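Local atomic coordinates of lysine cyclodeaminase (Streptomyces pristinaespiralis, PDB entry 5YU3), a protein that catalyses the NAD-dependent cyclodeamination of L-lysine, probably to L-pipecolic acid with release of ammonia, and also recognises L-ornithine and L-2,4-diaminobutyric acid. Residues Ser138-Ile144 with Ala202-Ala208; Thr146-Val151 with Phe179-Ala183; Arg165-Trp169 with Pro195-Glu201. All blocks are in the same frame, centred on the assembly; numbering follows the deposited sequence.

Interaction 1 of 3, residues Ser138-Ile144 with Ala202-Ala208; sequences SHTLGLI and ADVISTA. With NAD (nicotinamide-adenine-dinucleotide), chain F.
Gly-142 and Ile-205 sit opposite each other in two neighbouring parallel strands, 140-144 and 204-207, of a Rossmann-type sheet whose C-terminal edge meets NAD. Gly-142 N donates to Val-204 O at 2.8 Å, and Gly-142 O accepts from Ser-206 N at 2.9 Å, so one residue bonds to both neighbours of its partner, as parallel pairing requires. Glycine suits the position because a CB would press tightly on Ile-205 CG1 and Ala-202 CB.

Where the pair of strands begins, Asp-203 reaches across. Its CB packs 3.5 Å from Ser-138 OG, a hydroxyl already bonded to Arg-135 O. Beyond it, CG lies beside the backbone N and opposite the carbonyl carbon (chi1 -59°), which carries the carboxylate to the amides leading into strand 140-144. Asp-203 OD2 collects two of them: His-139 N, 2.9 Å away, comes from above the carboxylate plane, while Thr-140 N, 3.0 Å away, arrives on the anti side. OD1 turns instead to Arg-225 and His-227, and the buried acid thus has partners for both oxygens.

Farther on, Leu-141 CD1 packs 3.9 Å from Val-204 CG1, on the face that carries these two side chains. On the other face Ile-144 and Thr-207 lie side by side, the threonine hydroxyl bonded to Glu-242, and Ile-144 CG2 comes within 3.7 Å of the adenine atom C2A of NAD.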
loop_
_atom_site.group_PDB
_atom_site.type_symbol
_atom_site.label_atom_id
_atom_site.label_comp_id
_atom_site.label_asym_id
_atom_site.label_seq_id
_atom_site.Cartn_x
_atom_site.Cartn_y
_atom_site.Cartn_z
ATOM N N SER A 138 -17.914 -35.443 5.665
ATOM C CA SER A 138 -18.207 -34.895 4.344
ATOM C C SER A 138 -17.429 -35.631 3.261
ATOM O O SER A 138 -16.208 -35.791 3.349
ATOM C CB SER A 138 -17.862 -33.405 4.309
ATOM O OG SER A 138 -18.800 -32.646 5.057
ATOM N N HIS A 139 -18.144 -36.057 2.230
ATOM C CA HIS A 139 -17.595 -36.904 1.185
ATOM C C HIS A 139 -17.605 -36.242 -0.188
ATOM O O HIS A 139 -16.733 -36.537 -1.013
ATOM C CB HIS A 139 -18.387 -38.240 1.193
ATOM C CG HIS A 139 -18.383 -39.006 -0.094
ATOM N ND1 HIS A 139 -19.010 -38.561 -1.241
ATOM C CD2 HIS A 139 -17.904 -40.240 -0.387
ATOM C CE1 HIS A 139 -18.869 -39.462 -2.198
ATOM N NE2 HIS A 139 -18.205 -40.493 -1.704
ATOM N N THR A 140 -18.539 -35.328 -0.442
ATOM C CA THR A 140 -18.708 -34.706 -1.751
ATOM C C THR A 140 -18.502 -33.204 -1.645
ATOM O O THR A 140 -19.256 -32.521 -0.944
ATOM C CB THR A 140 -20.098 -34.991 -2.322
ATOM O OG1 THR A 140 -20.219 -36.393 -2.599
ATOM C CG2 THR A 140 -20.319 -34.191 -3.599
ATOM N N LEU A 141 -17.511 -32.689 -2.361
ATOM C CA LEU A 141 -17.277 -31.256 -2.444
ATOM C C LEU A 141 -17.896 -30.715 -3.723
ATOM O O LEU A 141 -17.820 -31.351 -4.781
ATOM C CB LEU A 141 -15.774 -30.939 -2.409
ATOM C CG LEU A 141 -15.324 -29.511 -2.760
ATOM C CD1 LEU A 141 -15.752 -28.555 -1.653
ATOM C CD2 LEU A 141 -13.802 -29.459 -2.956
ATOM N N GLY A 142 -18.521 -29.550 -3.623
ATOM C CA GLY A 142 -18.976 -28.805 -4.784
ATOM C C GLY A 142 -18.088 -27.589 -4.989
ATOM O O GLY A 142 -17.691 -26.935 -4.020
ATOM N N LEU A 143 -17.763 -27.303 -6.251
ATOM C CA LEU A 143 -17.010 -26.102 -6.606
ATOM C C LEU A 143 -17.763 -25.359 -7.692
ATOM O O LEU A 143 -18.035 -25.924 -8.755
ATOM C CB LEU A 143 -15.587 -26.435 -7.090
ATOM C CG LEU A 143 -14.663 -27.131 -6.088
ATOM C CD1 LEU A 143 -13.357 -27.533 -6.768
ATOM C CD2 LEU A 143 -14.379 -26.267 -4.842
ATOM N N ILE A 144 -18.107 -24.097 -7.433
ATOM C CA ILE A 144 -18.642 -23.209 -8.458
ATOM C C ILE A 144 -17.562 -22.187 -8.774
ATOM O O ILE A 144 -17.147 -21.424 -7.891
ATOM C CB ILE A 144 -19.936 -22.508 -8.014
ATOM C CG1 ILE A 144 -20.926 -23.510 -7.415
ATOM C CG2 ILE A 144 -20.530 -21.739 -9.202
ATOM C CD1 ILE A 144 -21.581 -24.365 -8.440
ATOM N N ALA A 202 -23.916 -31.860 -2.772
ATOM C CA ALA A 202 -22.659 -31.602 -2.074
ATOM C C ALA A 202 -22.849 -31.545 -0.564
ATOM O O ALA A 202 -23.875 -31.077 -0.057
ATOM C CB ALA A 202 -22.034 -30.291 -2.566
ATOM N N ASP A 203 -21.829 -32.011 0.158
ATOM C CA ASP A 203 -21.743 -31.821 1.603
ATOM C C ASP A 203 -21.095 -30.493 1.977
ATOM O O ASP A 203 -21.430 -29.903 3.012
ATOM C CB ASP A 203 -20.934 -32.952 2.240
ATOM C CG ASP A 203 -21.538 -34.315 1.982
ATOM O OD1 ASP A 203 -22.724 -34.505 2.329
ATOM O OD2 ASP A 203 -20.825 -35.187 1.432
ATOM N N VAL A 204 -20.156 -30.028 1.166
ATOM C CA VAL A 204 -19.499 -28.743 1.364
ATOM C C VAL A 204 -19.306 -28.136 -0.019
ATOM O O VAL A 204 -19.084 -28.860 -0.991
ATOM C CB VAL A 204 -18.169 -28.924 2.132
ATOM C CG1 VAL A 204 -17.356 -30.048 1.522
ATOM C CG2 VAL A 204 -17.365 -27.616 2.177
ATOM N N ILE A 205 -19.452 -26.819 -0.128
ATOM C CA ILE A 205 -19.302 -26.123 -1.402
ATOM C C ILE A 205 -18.342 -24.964 -1.186
ATOM O O ILE A 205 -18.384 -24.319 -0.134
ATOM C CB ILE A 205 -20.656 -25.606 -1.946
ATOM C CG1 ILE A 205 -21.562 -26.779 -2.349
ATOM C CG2 ILE A 205 -20.464 -24.644 -3.142
ATOM C CD1 ILE A 205 -23.008 -26.371 -2.658
ATOM N N SER A 206 -17.476 -24.704 -2.166
ATOM C CA SER A 206 -16.764 -23.432 -2.264
ATOM C C SER A 206 -17.189 -22.728 -3.545
ATOM O O SER A 206 -17.144 -23.321 -4.629
ATOM C CB SER A 206 -15.230 -23.621 -2.255
ATOM O OG SER A 206 -14.775 -24.038 -0.990
ATOM N N THR A 207 -17.608 -21.468 -3.425
ATOM C CA THR A 207 -17.837 -20.619 -4.586
ATOM C C THR A 207 -16.660 -19.662 -4.715
ATOM O O THR A 207 -16.285 -19.004 -3.741
ATOM C CB THR A 207 -19.160 -19.840 -4.487
ATOM O OG1 THR A 207 -19.123 -18.919 -3.389
ATOM C CG2 THR A 207 -20.332 -20.801 -4.278
ATOM N N ALA A 208 -16.053 -19.615 -5.908
ATOM C CA ALA A 208 -14.865 -18.781 -6.112
ATOM C C ALA A 208 -14.859 -18.415 -7.595
ATOM O O ALA A 208 -14.150 -19.014 -8.416
ATOM C CB ALA A 208 -13.572 -19.492 -5.694
HETATM P PA NAD F . -9.962 -17.013 -11.769
HETATM O O1A NAD F . -10.163 -16.014 -12.866
HETATM O O2A NAD F . -8.745 -17.916 -11.783
HETATM O O5B NAD F . -11.232 -18.001 -11.752
HETATM C C5B NAD F . -12.556 -17.462 -11.650
HETATM C C4B NAD F . -13.466 -18.413 -12.414
HETATM O O4B NAD F . -14.827 -18.031 -12.205
HETATM C C3B NAD F . -13.230 -18.333 -13.926
HETATM O O3B NAD F . -12.848 -19.628 -14.437
HETATM C C2B NAD F . -14.574 -17.891 -14.482
HETATM O O2B NAD F . -14.907 -18.486 -15.734
HETATM C C1B NAD F . -15.523 -18.360 -13.402
HETATM N N9A NAD F . -16.853 -17.716 -13.362
HETATM C C8A NAD F . -17.175 -16.429 -13.627
HETATM N N7A NAD F . -18.521 -16.231 -13.449
HETATM C C5A NAD F . -19.050 -17.415 -13.061
HETATM C C6A NAD F . -20.384 -17.936 -12.709
HETATM N N6A NAD F . -21.471 -17.129 -12.721
HETATM N N1A NAD F . -20.476 -19.236 -12.348
HETATM C C2A NAD F . -19.423 -20.074 -12.319
HETATM N N3A NAD F . -18.181 -19.676 -12.642
HETATM C C4A NAD F . -17.946 -18.385 -13.006
HETATM O O3 NAD F . -9.999 -16.190 -10.368
HETATM P PN NAD F . -9.651 -16.743 -8.907
HETATM O O1N NAD F . -10.097 -18.184 -8.818
HETATM O O2N NAD F . -8.217 -16.369 -8.598
HETATM O O5D NAD F . -10.576 -15.816 -7.967
HETATM C C5D NAD F . -11.983 -16.050 -7.888
HETATM C C4D NAD F . -12.585 -15.092 -6.860
HETATM O O4D NAD F . -11.967 -15.291 -5.589
HETATM C C3D NAD F . -12.335 -13.638 -7.221
HETATM O O3D NAD F . -13.493 -12.862 -6.843
HETATM C C2D NAD F . -11.188 -13.248 -6.315
HETATM O O2D NAD F . -11.087 -11.832 -6.111
HETATM C C1D NAD F . -11.571 -14.020 -5.069
HETATM N N1N NAD F . -10.502 -14.201 -4.096
HETATM C C2N NAD F . -10.839 -14.236 -2.800
HETATM C C3N NAD F . -9.876 -14.402 -1.814
HETATM C C7N NAD F . -10.308 -14.452 -0.386
HETATM O O7N NAD F . -9.487 -14.364 0.503
HETATM N N7N NAD F . -11.613 -14.642 -0.123
HETATM C C4N NAD F . -8.537 -14.574 -2.175
HETATM C C5N NAD F . -8.224 -14.562 -3.533
HETATM C C6N NAD F . -9.227 -14.382 -4.487
#

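Interaction 2 of 3, residues Thr146-Val151 with Phe179-Ala183; sequences TGAQAV and FARRA. With NAD (nicotinamide-adenine-dinucleotide), chain F.
The dinucleotide-binding turn of a Rossmann-type fold, here Thr-146 and Gly-147 leading into helix 148-160, is backed by Phe-179 and Arg-182 of helix 179-183. The sequence is consistent with a GxGxxA motif. Gly-147 leaves room for the cofactor, since a CB would clash with NAD O5B, and the next two amides hold the pyrophosphate: Ala-148 N donates to NAD O2A at 2.8 Å and Gln-149 N to O1N at 2.9 Å.

Arg-182 grips the turn from behind. Its long chain, bent at chi3 (-85°), brings the guanidinium end-on to Thr-146 O, which lies in the guanidinium plane. Arg-182 NH2 bonds to Thr-146 O at 2.8 Å, nearly in line with C=O; Arg-182 NH1 reaches Thr-146 O at 3.0 Å from well above the carbonyl plane and makes a weak bond to Gly-147 O. NH2 also bonds to Ser-178, and NH1 weakly to Leu-338 O of the second subunit, so the site lies close to the dimer interface.

Beside this polar grip, Phe-179 supplies the apolar part of the contact. With CG anti to the backbone N (chi1 -175°), the ring extends toward the helix start. Thr-146 CG2 covers one face near the rim, and Phe-179 CE1 meets Ala-150 CB at 3.8 Å and Val-151 CG2 at 4.0 Å. The small Ala-150 CB lets helix 148-160 come close to the rim of the ring.

The arginine's positive charge, held on Thr-146 O and only weakly on Gly-147 O, may modestly polarise the Gly-147/Ala-148 peptide, whose N-H faces the phosphate.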
loop_
_atom_site.group_PDB
_atom_site.type_symbol
_atom_site.label_atom_id
_atom_site.label_comp_id
_atom_site.label_asym_id
_atom_site.label_seq_id
_atom_site.Cartn_x
_atom_site.Cartn_y
_atom_site.Cartn_z
ATOM N N THR A 146 -14.075 -22.804 -11.390
ATOM C CA THR A 146 -12.949 -23.729 -11.381
ATOM C C THR A 146 -11.726 -23.038 -11.965
ATOM O O THR A 146 -11.068 -23.567 -12.870
ATOM C CB THR A 146 -13.271 -25.021 -12.147
ATOM O OG1 THR A 146 -13.551 -24.724 -13.516
ATOM C CG2 THR A 146 -14.472 -25.724 -11.521
ATOM N N GLY A 147 -11.423 -21.855 -11.455
ATOM C CA GLY A 147 -10.207 -21.147 -11.803
ATOM C C GLY A 147 -9.102 -21.428 -10.811
ATOM O O GLY A 147 -8.968 -22.546 -10.291
ATOM N N ALA A 148 -8.325 -20.390 -10.501
ATOM C CA ALA A 148 -7.139 -20.586 -9.672
ATOM C C ALA A 148 -7.501 -20.940 -8.234
ATOM O O ALA A 148 -6.953 -21.895 -7.674
ATOM C CB ALA A 148 -6.246 -19.344 -9.719
ATOM N N GLN A 149 -8.406 -20.179 -7.597
ATOM C CA GLN A 149 -8.687 -20.467 -6.187
ATOM C C GLN A 149 -9.290 -21.855 -6.015
ATOM O O GLN A 149 -9.048 -22.520 -5.000
ATOM C CB GLN A 149 -9.631 -19.419 -5.582
ATOM C CG GLN A 149 -9.080 -17.990 -5.544
ATOM C CD GLN A 149 -7.629 -17.914 -5.121
ATOM O OE1 GLN A 149 -7.247 -18.425 -4.062
ATOM N NE2 GLN A 149 -6.807 -17.249 -5.944
ATOM N N ALA A 150 -10.074 -22.306 -6.993
ATOM C CA ALA A 150 -10.700 -23.618 -6.875
ATOM C C ALA A 150 -9.660 -24.710 -6.674
ATOM O O ALA A 150 -9.921 -25.696 -5.973
ATOM C CB ALA A 150 -11.551 -23.901 -8.117
ATOM N N VAL A 151 -8.466 -24.536 -7.246
ATOM C CA VAL A 151 -7.414 -25.540 -7.078
ATOM C C VAL A 151 -7.045 -25.684 -5.608
ATOM O O VAL A 151 -7.009 -26.796 -5.071
ATOM C CB VAL A 151 -6.188 -25.191 -7.946
ATOM C CG1 VAL A 151 -5.025 -26.177 -7.683
ATOM C CG2 VAL A 151 -6.581 -25.165 -9.428
ATOM N N PHE A 179 -10.289 -28.617 -15.298
ATOM C CA PHE A 179 -10.076 -28.648 -13.857
ATOM C C PHE A 179 -9.576 -30.011 -13.395
ATOM O O PHE A 179 -8.704 -30.087 -12.526
ATOM C CB PHE A 179 -11.348 -28.259 -13.095
ATOM C CG PHE A 179 -11.132 -28.160 -11.619
ATOM C CD1 PHE A 179 -10.346 -27.133 -11.094
ATOM C CD2 PHE A 179 -11.645 -29.124 -10.759
ATOM C CE1 PHE A 179 -10.113 -27.053 -9.736
ATOM C CE2 PHE A 179 -11.418 -29.054 -9.397
ATOM C CZ PHE A 179 -10.646 -28.006 -8.880
ATOM N N ALA A 180 -10.097 -31.099 -13.976
ATOM C CA ALA A 180 -9.688 -32.425 -13.525
ATOM C C ALA A 180 -8.174 -32.611 -13.617
ATOM O O ALA A 180 -7.562 -33.182 -12.707
ATOM C CB ALA A 180 -10.420 -33.507 -14.324
ATOM N N ARG A 181 -7.543 -32.113 -14.684
ATOM C CA ARG A 181 -6.091 -32.259 -14.783
ATOM C C ARG A 181 -5.373 -31.435 -13.719
ATOM O O ARG A 181 -4.377 -31.886 -13.145
ATOM C CB ARG A 181 -5.596 -31.860 -16.172
ATOM C CG ARG A 181 -4.100 -32.099 -16.357
ATOM C CD ARG A 181 -3.730 -32.190 -17.836
ATOM N NE ARG A 181 -2.318 -32.529 -18.058
ATOM C CZ ARG A 181 -1.294 -31.713 -17.829
ATOM N NH1 ARG A 181 -1.511 -30.487 -17.377
ATOM N NH2 ARG A 181 -0.052 -32.123 -18.065
ATOM N N ARG A 182 -5.845 -30.214 -13.458
ATOM C CA ARG A 182 -5.220 -29.396 -12.417
ATOM C C ARG A 182 -5.417 -29.996 -11.029
ATOM O O ARG A 182 -4.589 -29.779 -10.139
ATOM C CB ARG A 182 -5.784 -27.970 -12.467
ATOM C CG ARG A 182 -5.301 -27.156 -13.657
ATOM C CD ARG A 182 -5.909 -25.750 -13.657
ATOM N NE ARG A 182 -7.226 -25.732 -14.300
ATOM C CZ ARG A 182 -8.307 -25.135 -13.797
ATOM N NH1 ARG A 182 -8.250 -24.495 -12.632
ATOM N NH2 ARG A 182 -9.450 -25.180 -14.468
ATOM N N ALA A 183 -6.503 -30.741 -10.818
ATOM C CA ALA A 183 -6.845 -31.315 -9.520
ATOM C C ALA A 183 -6.294 -32.719 -9.303
ATOM O O ALA A 183 -6.379 -33.235 -8.182
ATOM C CB ALA A 183 -8.369 -31.377 -9.366
HETATM P PA NAD F . -9.962 -17.013 -11.769
HETATM O O1A NAD F . -10.163 -16.014 -12.866
HETATM O O2A NAD F . -8.745 -17.916 -11.783
HETATM O O5B NAD F . -11.232 -18.001 -11.752
HETATM C C5B NAD F . -12.556 -17.462 -11.650
HETATM C C4B NAD F . -13.466 -18.413 -12.414
HETATM O O4B NAD F . -14.827 -18.031 -12.205
HETATM C C3B NAD F . -13.230 -18.333 -13.926
HETATM O O3B NAD F . -12.848 -19.628 -14.437
HETATM C C2B NAD F . -14.574 -17.891 -14.482
HETATM O O2B NAD F . -14.907 -18.486 -15.734
HETATM C C1B NAD F . -15.523 -18.360 -13.402
HETATM N N9A NAD F . -16.853 -17.716 -13.362
HETATM C C8A NAD F . -17.175 -16.429 -13.627
HETATM N N7A NAD F . -18.521 -16.231 -13.449
HETATM C C5A NAD F . -19.050 -17.415 -13.061
HETATM C C6A NAD F . -20.384 -17.936 -12.709
HETATM N N6A NAD F . -21.471 -17.129 -12.721
HETATM N N1A NAD F . -20.476 -19.236 -12.348
HETATM C C2A NAD F . -19.423 -20.074 -12.319
HETATM N N3A NAD F . -18.181 -19.676 -12.642
HETATM C C4A NAD F . -17.946 -18.385 -13.006
HETATM O O3 NAD F . -9.999 -16.190 -10.368
HETATM P PN NAD F . -9.651 -16.743 -8.907
HETATM O O1N NAD F . -10.097 -18.184 -8.818
HETATM O O2N NAD F . -8.217 -16.369 -8.598
HETATM O O5D NAD F . -10.576 -15.816 -7.967
HETATM C C5D NAD F . -11.983 -16.050 -7.888
HETATM C C4D NAD F . -12.585 -15.092 -6.860
HETATM O O4D NAD F . -11.967 -15.291 -5.589
HETATM C C3D NAD F . -12.335 -13.638 -7.221
HETATM O O3D NAD F . -13.493 -12.862 -6.843
HETATM C C2D NAD F . -11.188 -13.248 -6.315
HETATM O O2D NAD F . -11.087 -11.832 -6.111
HETATM C C1D NAD F . -11.571 -14.020 -5.069
HETATM N N1N NAD F . -10.502 -14.201 -4.096
HETATM C C2N NAD F . -10.839 -14.236 -2.800
HETATM C C3N NAD F . -9.876 -14.402 -1.814
HETATM C C7N NAD F . -10.308 -14.452 -0.386
HETATM O O7N NAD F . -9.487 -14.364 0.503
HETATM N N7N NAD F . -11.613 -14.642 -0.123
HETATM C C4N NAD F . -8.537 -14.574 -2.175
HETATM C C5N NAD F . -8.224 -14.562 -3.533
HETATM C C6N NAD F . -9.227 -14.382 -4.487
#

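Interaction 3 of 3, residues Arg165-Trp169 with Pro195-Glu201; sequences RALVW and PARIAAE
Pro-195 sets its CG-CD edge over one face of the Trp-169 indole where helix 195-201 packs against strand 165-169 of the Rossmann-type sheet. The helix belongs to the beta-alpha-beta crossover from strand 189-192 to strand 204-207, and its axis runs roughly antiparallel to the strand (149°), 8.3 Å away at closest approach.

The tight part is apolar. Pro-195 CD lies 3.6 Å from the centroid of the five-membered ring of Trp-169 and close to its normal, a CH-pi contact; the compact, puckered proline ring at the first turn suits this, laying its CG and CD hydrogens on the indole. Trp-169 also forms a cation-pi pair with Arg-176. Ile-198 CD1 rests against the strand backbone, 3.5 Å from Leu-167 O, and touches Trp-169 CB at 3.8 Å. Leu-167 CB lies against the same side chain, 3.9 Å from Ile-198 CG1.

At the other end, packing gives way to charge and water. Arg-165, its NE held by Thr-140 OG1, brings NH2 to the anti lone pair of Glu-201 OE2 at 2.8 Å, in a bent bond with the oxygen 30° out of the guanidinium plane. Arg-197 NE binds Glu-201 OE1, also at 2.8 Å, from above the carboxylate plane, while Arg-197 NH1 has a second mate in Glu-191. An alanine in place of Glu-201 would probably leave Arg-165 NH2 and Arg-197 NE without their shared anion and two like charges close together, held less completely by Thr-140 and Glu-191. Water completes this looser side, accepting from Arg-165 NH2 and donating to Glu-201 O at 2.6 Å.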
loop_
_atom_site.group_PDB
_atom_site.type_symbol
_atom_site.label_atom_id
_atom_site.label_comp_id
_atom_site.label_asym_id
_atom_site.label_seq_id
_atom_site.Cartn_x
_atom_site.Cartn_y
_atom_site.Cartn_z
ATOM N N ARG A 165 -15.107 -37.147 -3.835
ATOM C CA ARG A 165 -15.394 -36.645 -5.168
ATOM C C ARG A 165 -15.678 -35.157 -5.100
ATOM O O ARG A 165 -16.047 -34.616 -4.053
ATOM C CB ARG A 165 -16.569 -37.388 -5.817
ATOM C CG ARG A 165 -17.897 -37.101 -5.178
ATOM C CD ARG A 165 -19.021 -37.786 -5.940
ATOM N NE ARG A 165 -20.320 -37.514 -5.334
ATOM C CZ ARG A 165 -21.480 -37.644 -5.972
ATOM N NH1 ARG A 165 -21.498 -38.035 -7.242
ATOM N NH2 ARG A 165 -22.614 -37.368 -5.346
ATOM N N ALA A 166 -15.477 -34.503 -6.238
ATOM C CA ALA A 166 -15.761 -33.084 -6.407
ATOM C C ALA A 166 -16.659 -32.920 -7.623
ATOM O O ALA A 166 -16.307 -33.368 -8.723
ATOM C CB ALA A 166 -14.464 -32.276 -6.571
ATOM N N LEU A 167 -17.822 -32.299 -7.418
ATOM C CA LEU A 167 -18.743 -31.924 -8.487
ATOM C C LEU A 167 -18.519 -30.450 -8.798
ATOM O O LEU A 167 -18.630 -29.613 -7.897
ATOM C CB LEU A 167 -20.189 -32.157 -8.050
ATOM C CG LEU A 167 -20.596 -33.555 -7.571
ATOM C CD1 LEU A 167 -22.057 -33.549 -7.136
ATOM C CD2 LEU A 167 -20.371 -34.588 -8.670
ATOM N N VAL A 168 -18.186 -30.128 -10.053
ATOM C CA VAL A 168 -17.631 -28.811 -10.354
ATOM C C VAL A 168 -18.330 -28.163 -11.543
ATOM O O VAL A 168 -18.766 -28.830 -12.488
ATOM C CB VAL A 168 -16.096 -28.885 -10.592
ATOM C CG1 VAL A 168 -15.431 -29.661 -9.480
ATOM C CG2 VAL A 168 -15.769 -29.510 -11.940
ATOM N N TRP A 169 -18.437 -26.833 -11.486
ATOM C CA TRP A 169 -19.032 -26.061 -12.561
ATOM C C TRP A 169 -18.259 -24.766 -12.763
ATOM O O TRP A 169 -17.747 -24.179 -11.806
ATOM C CB TRP A 169 -20.507 -25.727 -12.280
ATOM C CG TRP A 169 -21.183 -25.089 -13.439
ATOM C CD1 TRP A 169 -21.594 -23.788 -13.546
ATOM C CD2 TRP A 169 -21.536 -25.722 -14.672
ATOM N NE1 TRP A 169 -22.181 -23.575 -14.768
ATOM C CE2 TRP A 169 -22.154 -24.747 -15.480
ATOM C CE3 TRP A 169 -21.386 -27.020 -15.171
ATOM C CZ2 TRP A 169 -22.633 -25.031 -16.759
ATOM C CZ3 TRP A 169 -21.852 -27.298 -16.443
ATOM C CH2 TRP A 169 -22.468 -26.308 -17.222
ATOM N N PRO A 195 -24.927 -26.373 -11.568
ATOM C CA PRO A 195 -25.054 -25.850 -10.194
ATOM C C PRO A 195 -26.212 -26.432 -9.404
ATOM O O PRO A 195 -26.072 -26.652 -8.196
ATOM C CB PRO A 195 -25.202 -24.343 -10.414
ATOM C CG PRO A 195 -24.579 -24.118 -11.878
ATOM C CD PRO A 195 -24.732 -25.237 -12.540
ATOM N N ALA A 196 -27.357 -26.699 -10.042
ATOM C CA ALA A 196 -28.472 -27.272 -9.295
ATOM C C ALA A 196 -28.123 -28.656 -8.761
ATOM O O ALA A 196 -28.508 -29.011 -7.641
ATOM C CB ALA A 196 -29.731 -27.325 -10.171
ATOM N N ARG A 197 -27.371 -29.444 -9.535
ATOM C CA ARG A 197 -26.951 -30.754 -9.047
ATOM C C ARG A 197 -25.949 -30.615 -7.910
ATOM O O ARG A 197 -25.999 -31.370 -6.933
ATOM C CB ARG A 197 -26.359 -31.587 -10.188
ATOM C CG ARG A 197 -25.761 -32.898 -9.696
ATOM C CD ARG A 197 -25.535 -33.955 -10.783
ATOM N NE ARG A 197 -25.061 -35.179 -10.144
ATOM C CZ ARG A 197 -23.934 -35.817 -10.439
ATOM N NH1 ARG A 197 -23.146 -35.381 -11.410
ATOM N NH2 ARG A 197 -23.605 -36.911 -9.764
ATOM N N ILE A 198 -25.036 -29.648 -8.021
ATOM C CA ILE A 198 -24.069 -29.407 -6.955
ATOM C C ILE A 198 -24.785 -29.022 -5.669
ATOM O O ILE A 198 -24.471 -29.537 -4.588
ATOM C CB ILE A 198 -23.061 -28.328 -7.400
ATOM C CG1 ILE A 198 -22.203 -28.852 -8.562
ATOM C CG2 ILE A 198 -22.188 -27.879 -6.226
ATOM C CD1 ILE A 198 -21.341 -27.779 -9.230
ATOM N N ALA A 199 -25.778 -28.129 -5.770
ATOM C CA ALA A 199 -26.557 -27.735 -4.598
ATOM C C ALA A 199 -27.235 -28.938 -3.949
ATOM O O ALA A 199 -27.233 -29.072 -2.720
ATOM C CB ALA A 199 -27.588 -26.678 -4.995
ATOM N N ALA A 200 -27.787 -29.846 -4.760
ATOM C CA ALA A 200 -28.523 -30.979 -4.205
ATOM C C ALA A 200 -27.612 -32.021 -3.565
ATOM O O ALA A 200 -28.015 -32.673 -2.594
ATOM C CB ALA A 200 -29.379 -31.638 -5.291
ATOM N N GLU A 201 -26.391 -32.206 -4.081
ATOM C CA GLU A 201 -25.607 -33.379 -3.724
ATOM C C GLU A 201 -24.386 -33.101 -2.856
ATOM O O GLU A 201 -23.877 -34.037 -2.235
ATOM C CB GLU A 201 -25.151 -34.114 -4.994
ATOM C CG GLU A 201 -26.274 -34.898 -5.667
ATOM C CD GLU A 201 -25.823 -35.670 -6.901
ATOM O OE1 GLU A 201 -26.588 -35.713 -7.888
ATOM O OE2 GLU A 201 -24.714 -36.244 -6.884
HETATM O O HOH W 1 -23.438 -36.586 -2.636
#

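All three contacts belong to the NAD-binding Rossmann-type sheet and its connections. Interactions 1 and 3 are close, their centres about 7 Å apart, because strands 140-144 and 165-169 are neighbours: Leu-143 O and Trp-169 N lie 2.9 Å apart, and Ile-198 CG2 packs 3.6 Å from Gly-142 CA. Interaction 2 continues from the end of strand 140-144, with Leu-143 CD1 touching Phe-179 CZ at 3.5 Å. Thr-146 CG2 meets Trp-169 O at 3.6 Å, joining interactions 2 and 3. Around NAD, interaction 1 supplies an adenine contact, interaction 2 the pyrophosphate amides and interaction 3 the Trp-169 side chain, about 4 Å from the cofactor; the side chain of Ala-208 is about 10 Å from the bound proline.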